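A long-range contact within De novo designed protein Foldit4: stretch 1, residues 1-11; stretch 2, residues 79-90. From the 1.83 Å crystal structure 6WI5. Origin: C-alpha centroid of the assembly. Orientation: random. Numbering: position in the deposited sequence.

Stretch 1 (1-11) EEVVVEIRIRV
Stretch 2, residues 79-90: NSEVEVRTTTKR

Two neighbouring strands of one sheet, seventy or more residues apart in sequence, form this contact. Strand 3-11 runs antiparallel to the strand around 81-87, with 166° between their N-to-C directions and a closest approach of 4.6 Å. Together the stretches bury 948 Å². Backbone angles are extended through both strands, with phi mostly near -115° and psi near 125°; Asn79, ahead of the second strand, differs, with phi -93° and psi 21°.

The register pairs Val4 with Thr87, Val5 with Thr86, Glu6 with Arg85, Ile7 with Val84, Arg8 with Glu83 and Ile9 with Val82. CA-CA distances are 5.0 to 5.1 Å at the hydrogen-bonded pairs Val4-Thr87, Glu6-Arg85 and Arg8-Glu83. At the non-hydrogen-bonded pairs, Val5 CA to Thr86 CA is 4.3 Å, Ile7 CA to Val84 CA is 4.6 Å and Ile9 CA to Val82 CA is 4.6 Å. Val4 N donates to Thr87 O at 3.1 Å, and Thr87 N returns a bond to Val4 O at 2.7 Å. Glu6 N to Arg85 O is 2.7 Å, and Arg85 N to Glu6 O is 2.8 Å. Arg8 N to Glu83 O and Glu83 N to Arg8 O are both 2.9 Å. Arg10 N donates to Glu81 O at 2.9 Å. CA-H...O contacts fill the intervening positions, as from Val5 CA to Arg85 O at 3.2 Å.

Glu6, Glu83 and Arg8 have the most area covered by the opposing stretch. All lie on the sheet face that also carries Val4, Arg85 and Thr87. Glu6 has chi1 m and chi2 t, with chi3 at 78°. Its carboxylate meets Arg85 at the guanidinium edge, near the plane. Arg85 NE donates to Glu6 OE2 and Arg85 NH1 to Glu6 OE1, each at 2.9 Å. This salt bridge is therefore bidentate, with directed hydrogen bonds as well as opposite charges. Arg85 reaches it with chi1 t, chi2 t, chi3 p and chi4 near 176°.

The next pair along this face reverses the charges between strands. Arg8 is t, t, p, with chi4 at -174°; Glu83 is t, t, with chi3 at 64°. Arg8 NH2 lies 3.2 Å from Glu83 OE1, which sits over one face of the guanidinium. No N-H points at that oxygen, so this salt bridge rests on charge alone.

The other face is mainly apolar. Ile7, chi1 m and chi2 t, brings CG2 to 3.7 Å from CG1 of Val82. Val5 CG1 packs 3.9 Å from Val84 CG1. Ile9 CG2 lies 4.3 Å from Val82 CG2. Val5, Val82 and Val84 are all t. The isoleucines and Val5 are buried, whereas Val84 is exposed.

Water extends the pairing. Water 1 donates to Glu2 O at 2.6 Å and to Thr87 O at 2.7 Å. Water 2 accepts from Lys89 N at 2.7 Å and donates to Glu2 O at 3.1 Å. These two waters link the backbones beyond the last direct bonds, at the Val4-Thr87 pair.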

# COMPACT_ATOMS: atom_id res chain seq x y z
N GLU A 1 -15.41 5.39 -14.10
CA GLU A 1 -14.28 6.19 -13.65
C GLU A 1 -13.31 5.35 -12.82
O GLU A 1 -13.72 4.43 -12.12
CB GLU A 1 -14.77 7.39 -12.83
CG GLU A 1 -15.75 8.30 -13.57
CD GLU A 1 -15.09 9.11 -14.68
OE1 GLU A 1 -13.84 9.15 -14.73
OE2 GLU A 1 -15.83 9.70 -15.49
N GLU A 2 -12.03 5.68 -12.90
CA GLU A 2 -11.00 4.94 -12.19
C GLU A 2 -10.86 5.46 -10.76
O GLU A 2 -11.14 6.63 -10.47
CB GLU A 2 -9.65 5.04 -12.91
CG GLU A 2 -9.00 6.41 -12.84
CD GLU A 2 -7.58 6.41 -13.38
OE1 GLU A 2 -7.18 5.40 -13.99
OE2 GLU A 2 -6.87 7.43 -13.20
N VAL A 3 -10.43 4.58 -9.87
CA VAL A 3 -10.15 4.91 -8.48
C VAL A 3 -8.64 4.85 -8.27
O VAL A 3 -7.99 3.89 -8.71
CB VAL A 3 -10.87 3.96 -7.51
CG1 VAL A 3 -10.61 4.37 -6.07
CG2 VAL A 3 -12.36 3.94 -7.80
N VAL A 4 -8.09 5.87 -7.62
CA VAL A 4 -6.67 5.93 -7.29
C VAL A 4 -6.54 5.97 -5.77
O VAL A 4 -7.16 6.81 -5.11
CB VAL A 4 -5.98 7.14 -7.93
CG1 VAL A 4 -4.51 7.18 -7.54
CG2 VAL A 4 -6.15 7.12 -9.44
N VAL A 5 -5.73 5.06 -5.23
CA VAL A 5 -5.47 5.00 -3.79
C VAL A 5 -3.97 5.12 -3.58
O VAL A 5 -3.18 4.42 -4.23
CB VAL A 5 -6.00 3.70 -3.16
CG1 VAL A 5 -5.60 3.62 -1.70
CG2 VAL A 5 -7.51 3.64 -3.30
N GLU A 6 -3.58 6.02 -2.68
CA GLU A 6 -2.18 6.22 -2.32
C GLU A 6 -2.02 5.90 -0.84
O GLU A 6 -2.70 6.49 0.01
CB GLU A 6 -1.74 7.65 -2.61
CG GLU A 6 -2.09 8.12 -4.01
CD GLU A 6 -1.96 9.62 -4.17
OE1 GLU A 6 -0.82 10.11 -4.30
OE2 GLU A 6 -3.00 10.31 -4.14
N ILE A 7 -1.13 4.96 -0.53
CA ILE A 7 -0.90 4.50 0.83
C ILE A 7 0.52 4.88 1.23
O ILE A 7 1.48 4.53 0.53
CB ILE A 7 -1.11 2.98 0.96
CG1 ILE A 7 -2.49 2.59 0.41
CG2 ILE A 7 -0.97 2.54 2.41
CD1 ILE A 7 -2.75 1.10 0.43
N ARG A 8 0.66 5.59 2.34
CA ARG A 8 1.95 6.00 2.87
C ARG A 8 2.18 5.28 4.19
O ARG A 8 1.35 5.39 5.11
CB ARG A 8 2.02 7.51 3.07
CG ARG A 8 3.36 8.01 3.58
CD ARG A 8 3.29 9.48 3.94
NE ARG A 8 2.38 9.73 5.06
CZ ARG A 8 2.06 10.93 5.51
NH1 ARG A 8 2.57 12.01 4.94
NH2 ARG A 8 1.22 11.06 6.53
N ILE A 9 3.28 4.55 4.29
CA ILE A 9 3.60 3.74 5.46
C ILE A 9 4.91 4.23 6.05
O ILE A 9 5.94 4.24 5.36
CB ILE A 9 3.69 2.25 5.11
CG1 ILE A 9 2.46 1.82 4.31
CG2 ILE A 9 3.84 1.41 6.37
CD1 ILE A 9 2.77 0.82 3.23
N ARG A 10 4.88 4.64 7.32
CA ARG A 10 6.08 5.03 8.04
C ARG A 10 6.67 3.80 8.70
O ARG A 10 6.06 3.21 9.60
CB ARG A 10 5.77 6.12 9.06
CG ARG A 10 5.70 7.52 8.48
CD ARG A 10 5.43 8.56 9.55
NE ARG A 10 6.32 9.71 9.43
CZ ARG A 10 7.46 9.84 10.10
NH1 ARG A 10 8.21 10.92 9.93
NH2 ARG A 10 7.85 8.89 10.94
N VAL A 11 7.86 3.40 8.26
CA VAL A 11 8.54 2.21 8.77
C VAL A 11 9.60 2.64 9.76
O VAL A 11 10.33 3.62 9.53
CB VAL A 11 9.15 1.38 7.62
CG1 VAL A 11 9.66 0.05 8.13
CG2 VAL A 11 8.13 1.18 6.51
N ASN A 79 2.64 -1.14 15.25
CA ASN A 79 2.74 0.30 15.45
C ASN A 79 3.00 1.07 14.16
O ASN A 79 3.48 2.21 14.21
CB ASN A 79 3.84 0.61 16.47
CG ASN A 79 3.57 -0.02 17.82
OD1 ASN A 79 2.43 -0.08 18.27
ND2 ASN A 79 4.63 -0.48 18.48
N SER A 80 2.68 0.49 13.01
CA SER A 80 2.91 1.17 11.74
C SER A 80 1.95 2.34 11.57
O SER A 80 0.74 2.20 11.78
CB SER A 80 2.76 0.19 10.57
OG SER A 80 3.94 -0.57 10.39
N GLU A 81 2.50 3.49 11.19
CA GLU A 81 1.71 4.67 10.87
C GLU A 81 1.39 4.64 9.38
O GLU A 81 2.30 4.64 8.55
CB GLU A 81 2.48 5.94 11.24
CG GLU A 81 1.67 7.00 11.95
CD GLU A 81 2.51 8.19 12.38
OE1 GLU A 81 3.49 7.98 13.13
OE2 GLU A 81 2.21 9.32 11.95
N VAL A 82 0.10 4.61 9.06
CA VAL A 82 -0.38 4.48 7.69
C VAL A 82 -1.34 5.62 7.39
O VAL A 82 -2.21 5.95 8.21
CB VAL A 82 -1.07 3.12 7.45
CG1 VAL A 82 -1.51 3.00 6.00
CG2 VAL A 82 -0.14 1.98 7.83
N GLU A 83 -1.18 6.23 6.21
CA GLU A 83 -2.10 7.25 5.72
C GLU A 83 -2.61 6.81 4.36
O GLU A 83 -1.82 6.42 3.49
CB GLU A 83 -1.43 8.62 5.63
CG GLU A 83 -2.39 9.76 5.31
CD GLU A 83 -1.68 11.09 5.10
OE1 GLU A 83 -0.90 11.20 4.13
OE2 GLU A 83 -1.91 12.01 5.91
N VAL A 84 -3.93 6.87 4.16
CA VAL A 84 -4.57 6.40 2.94
C VAL A 84 -5.27 7.58 2.28
O VAL A 84 -6.07 8.27 2.93
CB VAL A 84 -5.55 5.26 3.22
CG1 VAL A 84 -6.22 4.81 1.92
CG2 VAL A 84 -4.84 4.09 3.89
N ARG A 85 -5.00 7.79 1.00
CA ARG A 85 -5.63 8.85 0.22
C ARG A 85 -6.29 8.21 -0.99
O ARG A 85 -5.62 7.56 -1.80
CB ARG A 85 -4.61 9.91 -0.21
CG ARG A 85 -5.24 11.15 -0.80
CD ARG A 85 -4.25 12.30 -0.88
NE ARG A 85 -3.23 12.08 -1.90
CZ ARG A 85 -2.29 12.96 -2.22
NH1 ARG A 85 -1.40 12.68 -3.16
NH2 ARG A 85 -2.24 14.13 -1.59
N THR A 86 -7.60 8.40 -1.12
CA THR A 86 -8.39 7.79 -2.19
C THR A 86 -9.02 8.88 -3.04
O THR A 86 -9.67 9.79 -2.51
CB THR A 86 -9.49 6.89 -1.61
OG1 THR A 86 -8.89 5.91 -0.74
CG2 THR A 86 -10.24 6.19 -2.73
N THR A 87 -8.83 8.79 -4.35
CA THR A 87 -9.33 9.80 -5.28
C THR A 87 -10.33 9.15 -6.24
O THR A 87 -10.00 8.15 -6.89
CB THR A 87 -8.19 10.44 -6.07
OG1 THR A 87 -7.24 11.00 -5.16
CG2 THR A 87 -8.73 11.54 -6.98
N THR A 88 -11.53 9.71 -6.31
CA THR A 88 -12.58 9.21 -7.19
C THR A 88 -13.18 10.37 -7.98
O THR A 88 -13.15 11.52 -7.55
CB THR A 88 -13.69 8.49 -6.41
OG1 THR A 88 -14.33 9.42 -5.52
CG2 THR A 88 -13.13 7.33 -5.60
N LYS A 89 -13.73 10.04 -9.15
CA LYS A 89 -14.47 11.00 -9.97
C LYS A 89 -15.95 10.65 -9.94
O LYS A 89 -16.33 9.48 -10.04
CB LYS A 89 -13.96 11.00 -11.41
CG LYS A 89 -12.65 11.72 -11.60
CD LYS A 89 -12.41 12.05 -13.06
N ARG A 90 -16.79 11.67 -9.78
CA ARG A 90 -18.22 11.47 -9.64
C ARG A 90 -18.97 12.23 -10.73
O ARG A 90 -18.39 13.07 -11.41
CB ARG A 90 -18.70 11.91 -8.25
CG ARG A 90 -17.66 11.74 -7.15
CD ARG A 90 -17.40 10.27 -6.82
NE ARG A 90 -17.73 9.98 -5.44
CZ ARG A 90 -18.95 9.65 -5.01
NH1 ARG A 90 -19.96 9.59 -5.87
NH2 ARG A 90 -19.17 9.40 -3.73
O HOH W 1 -9.79 8.58 -9.52
O HOH W 2 -13.95 7.41 -9.56
O HOH W 3 -5.48 9.36 -4.24
O HOH W 4 1.99 7.31 7.16